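Local coordinates for RNA-binding protein RO60 (Deinococcus radiodurans, PDB 2NVO) that binds several small RNAs that accumulate during recovery from ultraviolet irradiation and contributes to the cell's resistance to that radiation, at residues Trp149-Tyr161 against Trp182-Lys194. Sequence-based numbering, arbitrary orientation.
Sequences WGRLTRRGVANVY and WSQADALRKAHPK
Tyr161 packs against Leu188 and Trp149 against Lys190, at the two ends of segment 149-161. Tyr161 and Trp149 bury more surface here than any other residue. The Tyr161 ring takes a methyl group of Leu188 over the centre of one face. Leu188 CD2 stands 3.5 Å from the Tyr161 ring centroid, almost on the ring normal, a CH-pi contact. Pro193 packs obliquely on the same tyrosine, with its CG 3.7 Å from Tyr161 CB. The phenol oxygen points between Gln184 and Ala187, and Tyr161 OH lies 3.3 Å from Ala187 CB.

Trp149 is sandwiched. Lys190 CB sits over its six-membered ring, 3.3 Å from that centroid, in a second CH-pi contact. The lysine chain bends at chi2 (-101°), which carries CD and NZ along the same face to the pyrrole side. Thr153 CG2 backs the opposite face. Trp182 meets the ring at its edge, with Trp182 CH2 3.7 Å from Trp149 CZ2.

Between the two aromatics the helices come together through small side chains. Ala191 CB lies 3.8 Å from Val157 CG1 and 4.1 Å from Ala158 CB. Ala191 O accepts a hydrogen bond from a water, which in turn accepts a weak one from Arg155 NH2. The axes of helices 151-161 and 184-191 approach to 9.0 Å and cross at -125°.

Both segments belong to the helical-repeat TROVE horseshoe, in a region that probably binds RNA, as in relatives. Helix 133-143 closes in on Tyr161, Trp182 and Ala187, and Asp144 accepts from Trp182 NE1. Helix 116-129 packs on Thr153 and Val160, while helix 198-209 packs on Leu188.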
ATOM      1  N   TRP A 149       5.449   5.111  32.156  1.00 27.36           N
ATOM      2  CA  TRP A 149       6.537   4.158  31.951  1.00 30.26           C
ATOM      3  C   TRP A 149       6.773   3.255  33.167  1.00 30.44           C
ATOM      4  O   TRP A 149       7.774   3.390  33.872  1.00 35.14           O
ATOM      5  CB  TRP A 149       7.828   4.886  31.560  1.00 29.42           C
ATOM      6  CG  TRP A 149       7.861   5.364  30.124  1.00 30.35           C
ATOM      7  CD1 TRP A 149       7.192   6.436  29.597  1.00 31.97           C
ATOM      8  CD2 TRP A 149       8.600   4.782  29.038  1.00 27.57           C
ATOM      9  NE1 TRP A 149       7.468   6.554  28.254  1.00 30.01           N
ATOM     10  CE2 TRP A 149       8.327   5.554  27.887  1.00 29.93           C
ATOM     11  CE3 TRP A 149       9.468   3.692  28.931  1.00 26.00           C
ATOM     12  CZ2 TRP A 149       8.894   5.262  26.644  1.00 28.01           C
ATOM     13  CZ3 TRP A 149      10.026   3.406  27.696  1.00 25.38           C
ATOM     14  CH2 TRP A 149       9.738   4.188  26.571  1.00 23.30           C
ATOM     15  N   GLY A 150       5.846   2.334  33.405  1.00 26.38           N
ATOM     16  CA  GLY A 150       6.028   1.327  34.432  1.00 30.25           C
ATOM     17  C   GLY A 150       7.051   0.298  33.989  1.00 31.79           C
ATOM     18  O   GLY A 150       7.612   0.396  32.896  1.00 32.03           O
ATOM     19  N   ARG A 151       7.288  -0.698  34.835  1.00 34.20           N
ATOM     20  CA  ARG A 151       8.296  -1.720  34.568  1.00 30.62           C
ATOM     21  C   ARG A 151       8.060  -2.470  33.259  1.00 28.47           C
ATOM     22  O   ARG A 151       9.007  -2.732  32.504  1.00 28.33           O
ATOM     23  CB  ARG A 151       8.371  -2.705  35.728  1.00 32.45           C
ATOM     24  N   LEU A 152       6.807  -2.834  33.002  1.00 26.91           N
ATOM     25  CA  LEU A 152       6.471  -3.553  31.777  1.00 29.72           C
ATOM     26  C   LEU A 152       6.835  -2.724  30.555  1.00 27.82           C
ATOM     27  O   LEU A 152       7.340  -3.255  29.568  1.00 22.30           O
ATOM     28  CB  LEU A 152       4.986  -3.905  31.725  1.00 30.78           C
ATOM     29  CG  LEU A 152       4.566  -5.219  32.378  1.00 33.30           C
ATOM     30  CD1 LEU A 152       3.297  -5.720  31.724  1.00 35.06           C
ATOM     31  CD2 LEU A 152       5.676  -6.266  32.265  1.00 35.63           C
ATOM     32  N   THR A 153       6.577  -1.419  30.635  1.00 26.34           N
ATOM     33  CA  THR A 153       6.863  -0.516  29.528  1.00 23.58           C
ATOM     34  C   THR A 153       8.364  -0.345  29.284  1.00 24.44           C
ATOM     35  O   THR A 153       8.832  -0.511  28.160  1.00 19.63           O
ATOM     36  CB  THR A 153       6.183   0.853  29.718  1.00 25.76           C
ATOM     37  OG1 THR A 153       4.759   0.674  29.749  1.00 24.66           O
ATOM     38  CG2 THR A 153       6.544   1.791  28.563  1.00 23.18           C
ATOM     39  N   ARG A 154       9.122  -0.014  30.327  1.00 25.25           N
ATOM     40  CA  ARG A 154      10.568   0.114  30.172  1.00 26.54           C
ATOM     41  C   ARG A 154      11.156  -1.152  29.564  1.00 22.90           C
ATOM     42  O   ARG A 154      11.826  -1.103  28.536  1.00 19.46           O
ATOM     43  CB  ARG A 154      11.247   0.423  31.508  1.00 29.03           C
ATOM     44  CG  ARG A 154      11.090   1.858  31.948  1.00 34.69           C
ATOM     45  CD  ARG A 154      11.504   2.047  33.400  1.00 43.54           C
ATOM     46  NE  ARG A 154      10.595   1.362  34.317  1.00 45.28           N
ATOM     47  CZ  ARG A 154      10.828   1.195  35.616  1.00 48.96           C
ATOM     48  NH1 ARG A 154      11.951   1.658  36.156  1.00 55.20           N
ATOM     49  NH2 ARG A 154       9.940   0.560  36.374  1.00 49.88           N
ATOM     50  N   ARG A 155      10.891  -2.287  30.207  1.00 22.50           N
ATOM     51  CA  ARG A 155      11.371  -3.575  29.719  1.00 27.54           C
ATOM     52  C   ARG A 155      10.896  -3.878  28.297  1.00 24.60           C
ATOM     53  O   ARG A 155      11.691  -4.248  27.443  1.00 23.24           O
ATOM     54  CB  ARG A 155      10.958  -4.711  30.668  1.00 27.41           C
ATOM     55  CG  ARG A 155      11.875  -4.861  31.878  1.00 34.66           C
ATOM     56  CD  ARG A 155      13.335  -4.851  31.438  1.00 30.84           C
ATOM     57  NE  ARG A 155      13.522  -5.618  30.207  1.00 35.36           N
ATOM     58  CZ  ARG A 155      14.591  -5.528  29.420  1.00 30.23           C
ATOM     59  NH1 ARG A 155      14.668  -6.255  28.312  1.00 31.92           N
ATOM     60  NH2 ARG A 155      15.581  -4.704  29.735  1.00 32.57           N
ATOM     61  N   GLY A 156       9.602  -3.714  28.052  1.00 22.80           N
ATOM     62  CA  GLY A 156       9.029  -3.996  26.742  1.00 21.43           C
ATOM     63  C   GLY A 156       9.659  -3.215  25.602  1.00 19.60           C
ATOM     64  O   GLY A 156       9.930  -3.765  24.543  1.00 20.21           O
ATOM     65  N   VAL A 157       9.891  -1.924  25.814  1.00 20.86           N
ATOM     66  CA  VAL A 157      10.570  -1.114  24.813  1.00 19.98           C
ATOM     67  C   VAL A 157      12.048  -1.501  24.714  1.00 18.98           C
ATOM     68  O   VAL A 157      12.585  -1.680  23.613  1.00 18.11           O
ATOM     69  CB  VAL A 157      10.427   0.393  25.113  1.00 19.30           C
ATOM     70  CG1 VAL A 157      11.204   1.221  24.096  1.00 17.18           C
ATOM     71  CG2 VAL A 157       8.953   0.801  25.136  1.00 16.44           C
ATOM     72  N   ALA A 158      12.704  -1.650  25.861  1.00 17.57           N
ATOM     73  CA  ALA A 158      14.108  -2.063  25.873  1.00 20.68           C
ATOM     74  C   ALA A 158      14.296  -3.382  25.129  1.00 19.05           C
ATOM     75  O   ALA A 158      15.272  -3.563  24.404  1.00 20.66           O
ATOM     76  CB  ALA A 158      14.637  -2.184  27.311  1.00 24.55           C
ATOM     77  N   ASN A 159      13.363  -4.306  25.311  1.00 21.66           N
ATOM     78  CA  ASN A 159      13.461  -5.609  24.658  1.00 20.49           C
ATOM     79  C   ASN A 159      13.499  -5.479  23.134  1.00 20.98           C
ATOM     80  O   ASN A 159      14.163  -6.258  22.444  1.00 20.52           O
ATOM     81  CB  ASN A 159      12.331  -6.521  25.112  1.00 23.33           C
ATOM     82  CG  ASN A 159      12.426  -7.914  24.518  1.00 25.95           C
ATOM     83  OD1 ASN A 159      13.476  -8.573  24.570  1.00 25.38           O
ATOM     84  ND2 ASN A 159      11.326  -8.370  23.945  1.00 21.32           N
ATOM     85  N   VAL A 160      12.819  -4.462  22.613  1.00 19.80           N
ATOM     86  CA  VAL A 160      12.840  -4.197  21.185  1.00 19.13           C
ATOM     87  C   VAL A 160      14.257  -3.929  20.686  1.00 17.86           C
ATOM     88  O   VAL A 160      14.678  -4.495  19.678  1.00 21.96           O
ATOM     89  CB  VAL A 160      11.907  -3.018  20.800  1.00 16.40           C
ATOM     90  CG1 VAL A 160      12.086  -2.666  19.333  1.00 18.89           C
ATOM     91  CG2 VAL A 160      10.473  -3.389  21.079  1.00 14.66           C
ATOM     92  N   TYR A 161      14.994  -3.075  21.393  1.00 17.18           N
ATOM     93  CA  TYR A 161      16.356  -2.734  20.986  1.00 17.98           C
ATOM     94  C   TYR A 161      17.345  -3.862  21.265  1.00 20.24           C
ATOM     95  O   TYR A 161      18.273  -4.092  20.495  1.00 18.90           O
ATOM     96  CB  TYR A 161      16.819  -1.456  21.682  1.00 18.95           C
ATOM     97  CG  TYR A 161      16.009  -0.236  21.298  1.00 18.67           C
ATOM     98  CD1 TYR A 161      16.212   0.402  20.078  1.00 20.21           C
ATOM     99  CD2 TYR A 161      15.046   0.276  22.157  1.00 20.17           C
ATOM    100  CE1 TYR A 161      15.469   1.535  19.726  1.00 16.35           C
ATOM    101  CE2 TYR A 161      14.302   1.391  21.820  1.00 18.58           C
ATOM    102  CZ  TYR A 161      14.513   2.010  20.601  1.00 18.76           C
ATOM    103  OH  TYR A 161      13.771   3.124  20.270  1.00 19.16           O
ATOM    104  N   TRP A 182       8.086  11.579  18.801  1.00 20.00           N
ATOM    105  CA  TRP A 182       8.995  10.528  19.286  1.00 19.60           C
ATOM    106  C   TRP A 182      10.265  10.325  18.454  1.00 19.64           C
ATOM    107  O   TRP A 182      10.215  10.270  17.223  1.00 20.45           O
ATOM    108  CB  TRP A 182       8.232   9.205  19.380  1.00 17.63           C
ATOM    109  CG  TRP A 182       7.390   9.138  20.585  1.00 19.21           C
ATOM    110  CD1 TRP A 182       6.055   9.417  20.674  1.00 19.79           C
ATOM    111  CD2 TRP A 182       7.817   8.785  21.904  1.00 18.64           C
ATOM    112  NE1 TRP A 182       5.624   9.252  21.966  1.00 19.33           N
ATOM    113  CE2 TRP A 182       6.689   8.880  22.746  1.00 18.55           C
ATOM    114  CE3 TRP A 182       9.043   8.408  22.458  1.00 19.79           C
ATOM    115  CZ2 TRP A 182       6.750   8.597  24.111  1.00 20.55           C
ATOM    116  CZ3 TRP A 182       9.101   8.131  23.819  1.00 19.83           C
ATOM    117  CH2 TRP A 182       7.961   8.225  24.625  1.00 21.32           C
ATOM    118  N   SER A 183      11.403  10.193  19.135  1.00 19.14           N
ATOM    119  CA  SER A 183      12.657   9.844  18.482  1.00 17.25           C
ATOM    120  C   SER A 183      13.219   8.577  19.124  1.00 16.32           C
ATOM    121  O   SER A 183      12.814   8.208  20.220  1.00 15.06           O
ATOM    122  CB  SER A 183      13.669  10.981  18.616  1.00 18.16           C
ATOM    123  OG  SER A 183      14.195  11.056  19.935  1.00 19.13           O
ATOM    124  N   GLN A 184      14.155   7.919  18.448  1.00 17.72           N
ATOM    125  CA  GLN A 184      14.840   6.769  19.051  1.00 19.56           C
ATOM    126  C   GLN A 184      15.539   7.208  20.337  1.00 18.55           C
ATOM    127  O   GLN A 184      15.528   6.493  21.344  1.00 21.74           O
ATOM    128  CB  GLN A 184      15.860   6.160  18.076  1.00 19.56           C
ATOM    129  CG  GLN A 184      15.285   5.829  16.706  1.00 18.73           C
ATOM    130  CD  GLN A 184      14.303   4.682  16.735  1.00 18.74           C
ATOM    131  OE1 GLN A 184      13.455   4.556  15.852  1.00 22.27           O
ATOM    132  NE2 GLN A 184      14.405   3.842  17.750  1.00 14.64           N
ATOM    133  N   ALA A 185      16.145   8.390  20.304  1.00 18.66           N
ATOM    134  CA  ALA A 185      16.791   8.966  21.481  1.00 19.98           C
ATOM    135  C   ALA A 185      15.852   9.046  22.689  1.00 21.76           C
ATOM    136  O   ALA A 185      16.233   8.654  23.790  1.00 19.88           O
ATOM    137  CB  ALA A 185      17.365  10.336  21.165  1.00 22.33           C
ATOM    138  N   ASP A 186      14.634   9.553  22.481  1.00 20.17           N
ATOM    139  CA  ASP A 186      13.630   9.617  23.548  1.00 17.84           C
ATOM    140  C   ASP A 186      13.376   8.248  24.169  1.00 18.09           C
ATOM    141  O   ASP A 186      13.428   8.073  25.391  1.00 19.82           O
ATOM    142  CB  ASP A 186      12.287  10.120  23.016  1.00 14.77           C
ATOM    143  CG  ASP A 186      12.342  11.547  22.523  1.00 18.61           C
ATOM    144  OD1 ASP A 186      13.260  12.291  22.922  1.00 17.02           O
ATOM    145  OD2 ASP A 186      11.453  11.900  21.731  1.00 16.09           O
ATOM    146  N   ALA A 187      13.052   7.290  23.313  1.00 17.42           N
ATOM    147  CA  ALA A 187      12.738   5.944  23.756  1.00 19.02           C
ATOM    148  C   ALA A 187      13.913   5.322  24.508  1.00 20.31           C
ATOM    149  O   ALA A 187      13.725   4.655  25.521  1.00 21.23           O
ATOM    150  CB  ALA A 187      12.348   5.075  22.563  1.00 16.73           C
ATOM    151  N   LEU A 188      15.120   5.528  23.994  1.00 18.98           N
ATOM    152  CA  LEU A 188      16.312   4.937  24.586  1.00 20.30           C
ATOM    153  C   LEU A 188      16.577   5.497  25.986  1.00 23.57           C
ATOM    154  O   LEU A 188      17.015   4.775  26.880  1.00 22.14           O
ATOM    155  CB  LEU A 188      17.523   5.122  23.661  1.00 22.18           C
ATOM    156  CG  LEU A 188      17.533   4.247  22.395  1.00 20.88           C
ATOM    157  CD1 LEU A 188      18.648   4.646  21.431  1.00 21.22           C
ATOM    158  CD2 LEU A 188      17.632   2.758  22.755  1.00 20.04           C
ATOM    159  N   ARG A 189      16.289   6.781  26.177  1.00 20.76           N
ATOM    160  CA  ARG A 189      16.496   7.438  27.467  1.00 24.72           C
ATOM    161  C   ARG A 189      15.509   6.951  28.518  1.00 24.36           C
ATOM    162  O   ARG A 189      15.789   6.992  29.710  1.00 27.28           O
ATOM    163  CB  ARG A 189      16.365   8.958  27.320  1.00 22.31           C
ATOM    164  CG  ARG A 189      17.424   9.585  26.439  1.00 25.92           C
ATOM    165  CD  ARG A 189      17.429  11.107  26.562  1.00 31.07           C
ATOM    166  NE  ARG A 189      18.331  11.684  25.575  1.00 34.44           N
ATOM    167  CZ  ARG A 189      17.928  12.195  24.417  1.00 35.07           C
ATOM    168  NH1 ARG A 189      16.630  12.228  24.123  1.00 28.45           N
ATOM    169  NH2 ARG A 189      18.823  12.687  23.565  1.00 35.61           N
ATOM    170  N   LYS A 190      14.344   6.517  28.062  1.00 21.69           N
ATOM    171  CA  LYS A 190      13.293   6.054  28.946  1.00 22.25           C
ATOM    172  C   LYS A 190      13.489   4.571  29.246  1.00 26.16           C
ATOM    173  O   LYS A 190      13.267   4.131  30.370  1.00 25.74           O
ATOM    174  CB  LYS A 190      11.922   6.277  28.300  1.00 27.40           C
ATOM    175  CG  LYS A 190      11.444   7.746  28.255  1.00 27.47           C
ATOM    176  CD  LYS A 190      10.436   8.043  29.360  1.00 28.96           C
ATOM    177  CE  LYS A 190       9.854   9.450  29.208  1.00 32.55           C
ATOM    178  NZ  LYS A 190       8.632   9.674  30.044  1.00 30.17           N
ATOM    179  N   ALA A 191      13.936   3.819  28.238  1.00 23.03           N
ATOM    180  CA  ALA A 191      13.999   2.354  28.301  1.00 25.93           C
ATOM    181  C   ALA A 191      15.352   1.772  28.731  1.00 25.36           C
ATOM    182  O   ALA A 191      15.402   0.664  29.261  1.00 25.18           O
ATOM    183  CB  ALA A 191      13.592   1.754  26.955  1.00 22.95           C
ATOM    184  N   HIS A 192      16.435   2.497  28.454  1.00 27.58           N
ATOM    185  CA  HIS A 192      17.799   2.089  28.820  1.00 27.75           C
ATOM    186  C   HIS A 192      18.164   0.661  28.430  1.00 29.06           C
ATOM    187  O   HIS A 192      18.496  -0.142  29.301  1.00 27.91           O
ATOM    188  CB  HIS A 192      18.016   2.223  30.331  1.00 30.21           C
ATOM    189  CG  HIS A 192      17.568   3.532  30.895  1.00 35.68           C
ATOM    190  ND1 HIS A 192      18.281   4.700  30.722  1.00 37.84           N
ATOM    191  CD2 HIS A 192      16.482   3.860  31.639  1.00 33.08           C
ATOM    192  CE1 HIS A 192      17.652   5.692  31.330  1.00 34.81           C
ATOM    193  NE2 HIS A 192      16.558   5.206  31.892  1.00 36.75           N
ATOM    194  N   PRO A 193      18.128   0.334  27.127  1.00 27.97           N
ATOM    195  CA  PRO A 193      18.527  -1.032  26.755  1.00 24.20           C
ATOM    196  C   PRO A 193      20.015  -1.284  27.011  1.00 24.26           C
ATOM    197  O   PRO A 193      20.838  -0.371  26.891  1.00 18.85           O
ATOM    198  CB  PRO A 193      18.269  -1.090  25.241  1.00 21.63           C
ATOM    199  CG  PRO A 193      17.544   0.180  24.890  1.00 25.40           C
ATOM    200  CD  PRO A 193      17.855   1.181  25.955  1.00 24.91           C
ATOM    201  N   LYS A 194      20.358  -2.521  27.344  1.00 23.80           N
ATOM    202  CA  LYS A 194      21.759  -2.935  27.357  1.00 23.78           C
ATOM    203  C   LYS A 194      21.877  -4.343  26.789  1.00 22.34           C
ATOM    204  O   LYS A 194      21.196  -5.260  27.233  1.00 22.24           O
ATOM    205  CB  LYS A 194      22.351  -2.890  28.759  1.00 24.57           C
ATOM    206  CG  LYS A 194      23.869  -3.102  28.768  1.00 28.72           C
ATOM    207  CD  LYS A 194      24.402  -3.301  30.180  1.00 30.98           C
ATOM    208  CE  LYS A 194      25.868  -2.903  30.285  1.00 36.68           C
ATOM    209  NZ  LYS A 194      26.376  -2.952  31.697  1.00 43.10           N
TER
HETATM  210  O   HOH W   1      15.594  -1.512  31.047  1.00 29.43           O